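PDB 4CJD: neisseria adhesin A from Neisseria meningitidis, which probably adheres to human epithelial cells and induces their uptake of the bacterium, as a trimeric autotransporter adhesin displayed on the meningococcal surface. Local coordinates for residues G60-L64 with K65-A69. Numbering follows the deposited sequence.
Sequences GGLGL and KEVLA
With chi1 at -76°, Leu62 swings CG to the side opposite its carbonyl carbon, and Val67 sets CG2 likewise beside its own backbone N; the two branches therefore meet, Leu62 CD1 lying 3.9 Å from Val67 CG2, with the side chains crossing at about a right angle. Glu66 turns the other way, its CG anti to the backbone N (chi1 179°), which lays the aliphatic part of the chain against the second leucine branch: Glu66 CG is 4.0 Å from Leu62 CD2. A bend at chi2 then carries the carboxylate away from the loop. In the backbone, Val67 N donates to Gly63 O at 3.1 Å. One residue on, Leu68 N bonds to Leu64 O at 2.9 Å, and these two are the first i to i+4 bonds of the helix.

This is the N-terminal start of the long helix 64-113, the coiled coil of the NadA head domain, with Gly63 as N-cap. Gly63 has a positive phi of 86°, a conformation readily adopted by glycine. Leu64 and Lys65 make backbone hydrogen bonds with Asp26 and Ile27 of the same chain, while a water bridges the loop and the helix, donating to Leu62 O and accepting from Glu66 N, each at 2.8 Å, and so ties the last loop carbonyl before the cap to the helix.

Leu64 and Leu68 turn to the trimer interface, where Leu64 packs on Leu64 of the second subunit and on Leu68 of the third, while Leu68 also meets Leu68 of the third. Lys65 reaches out with an extended chain, and its NZ is shared between Asn28 of its own chain, by a hydrogen bond, and Asp26 of the second subunit, by a salt bridge.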
ATOM      1  N   GLY A  60      28.089  -0.894   5.860  1.00 14.08           N
ATOM      2  CA  GLY A  60      28.757  -2.131   5.483  1.00 11.58           C
ATOM      3  C   GLY A  60      29.668  -1.902   4.279  1.00 15.47           C
ATOM      4  O   GLY A  60      29.879  -2.793   3.496  1.00 15.30           O
ATOM      5  N   GLY A  61      30.197  -0.686   4.124  1.00 13.69           N
ATOM      6  CA  GLY A  61      31.149  -0.421   3.051  1.00 11.69           C
ATOM      7  C   GLY A  61      30.530  -0.269   1.665  1.00 13.89           C
ATOM      8  O   GLY A  61      31.226  -0.184   0.657  1.00 12.69           O
ATOM      9  N   LEU A  62      29.207  -0.234   1.593  1.00 13.16           N
ATOM     10  CA  LEU A  62      28.563  -0.100   0.290  1.00 15.19           C
ATOM     11  C   LEU A  62      28.865   1.235  -0.374  1.00 13.43           C
ATOM     12  O   LEU A  62      28.902   1.335  -1.610  1.00 10.31           O
ATOM     13  CB  LEU A  62      27.046  -0.253   0.435  1.00 13.70           C
ATOM     14  CG  LEU A  62      26.424  -1.633   0.626  1.00 21.23           C
ATOM     15  CD1 LEU A  62      24.906  -1.472   0.852  1.00 13.73           C
ATOM     16  CD2 LEU A  62      26.733  -2.551  -0.551  1.00 19.95           C
ATOM     17  N   GLY A  63      28.988   2.279   0.452  1.00 13.49           N
ATOM     18  CA  GLY A  63      29.123   3.640  -0.044  1.00 12.94           C
ATOM     19  C   GLY A  63      27.799   4.299  -0.315  1.00  9.80           C
ATOM     20  O   GLY A  63      26.785   3.625  -0.545  1.00 11.59           O
ATOM     21  N   LEU A  64      27.771   5.628  -0.231  1.00 14.88           N
ATOM     22  CA  LEU A  64      26.522   6.366  -0.402  1.00 13.99           C
ATOM     23  C   LEU A  64      25.853   6.130  -1.774  1.00 11.16           C
ATOM     24  O   LEU A  64      24.621   5.963  -1.872  1.00  9.82           O
ATOM     25  CB  LEU A  64      26.792   7.868  -0.196  1.00  9.79           C
ATOM     26  CG  LEU A  64      27.443   8.253   1.157  1.00 18.41           C
ATOM     27  CD1 LEU A  64      27.769   9.722   1.184  1.00 17.26           C
ATOM     28  CD2 LEU A  64      26.587   7.889   2.354  1.00 16.38           C
ATOM     29  N   LYS A  65      26.648   6.094  -2.836  1.00 13.03           N
ATOM     30  CA  LYS A  65      26.053   5.908  -4.188  1.00 14.82           C
ATOM     31  C   LYS A  65      25.303   4.580  -4.296  1.00 13.50           C
ATOM     32  O   LYS A  65      24.175   4.524  -4.779  1.00 11.26           O
ATOM     33  CB  LYS A  65      27.136   5.981  -5.301  1.00 12.12           C
ATOM     34  CG  LYS A  65      27.834   7.395  -5.436  1.00 16.67           C
ATOM     35  CD  LYS A  65      28.850   7.405  -6.705  1.00 22.74           C
ATOM     36  CE  LYS A  65      29.884   8.573  -6.794  1.00 59.45           C
ATOM     37  NZ  LYS A  65      31.230   8.423  -7.643  1.00 26.25           N
ATOM     38  N   GLU A  66      25.929   3.504  -3.825  1.00 14.58           N
ATOM     39  CA  GLU A  66      25.283   2.227  -3.920  1.00  9.70           C
ATOM     40  C   GLU A  66      24.040   2.135  -3.043  1.00 10.49           C
ATOM     41  O   GLU A  66      23.055   1.488  -3.424  1.00 12.26           O
ATOM     42  CB  GLU A  66      26.268   1.094  -3.553  1.00 12.50           C
ATOM     43  CG  GLU A  66      25.605  -0.287  -3.628  1.00 13.11           C
ATOM     44  CD  GLU A  66      25.069  -0.602  -5.016  1.00 23.63           C
ATOM     45  OE1 GLU A  66      25.553   0.001  -5.987  1.00 23.07           O
ATOM     46  OE2 GLU A  66      24.132  -1.413  -5.135  1.00 24.97           O
ATOM     47  N   VAL A  67      24.069   2.717  -1.838  1.00 14.26           N
ATOM     48  CA  VAL A  67      22.848   2.655  -1.015  1.00 13.69           C
ATOM     49  C   VAL A  67      21.736   3.444  -1.736  1.00 14.26           C
ATOM     50  O   VAL A  67      20.549   3.015  -1.808  1.00 10.35           O
ATOM     51  CB  VAL A  67      23.081   3.234   0.436  1.00 16.88           C
ATOM     52  CG1 VAL A  67      21.755   3.236   1.252  1.00 13.26           C
ATOM     53  CG2 VAL A  67      24.151   2.380   1.188  1.00  9.25           C
ATOM     54  N   LEU A  68      22.095   4.598  -2.278  1.00  9.17           N
ATOM     55  CA  LEU A  68      21.073   5.355  -3.017  1.00 16.40           C
ATOM     56  C   LEU A  68      20.517   4.535  -4.192  1.00 14.97           C
ATOM     57  O   LEU A  68      19.300   4.546  -4.431  1.00 13.02           O
ATOM     58  CB  LEU A  68      21.626   6.689  -3.510  1.00 14.95           C
ATOM     59  CG  LEU A  68      21.707   7.803  -2.462  1.00 21.65           C
ATOM     60  CD1 LEU A  68      22.564   8.950  -2.978  1.00 21.71           C
ATOM     61  CD2 LEU A  68      20.336   8.294  -2.093  1.00 13.23           C
ATOM     62  N   ALA A  69      21.372   3.797  -4.917  1.00 11.19           N
ATOM     63  CA  ALA A  69      20.853   2.948  -6.021  1.00  9.94           C
ATOM     64  C   ALA A  69      19.885   1.869  -5.524  1.00 16.13           C
ATOM     65  O   ALA A  69      18.885   1.538  -6.194  1.00 13.10           O
ATOM     66  CB  ALA A  69      22.011   2.264  -6.827  1.00 10.15           C
TER
HETATM   67  O   HOH W   1      28.705   3.442  -3.378  1.00 11.08           O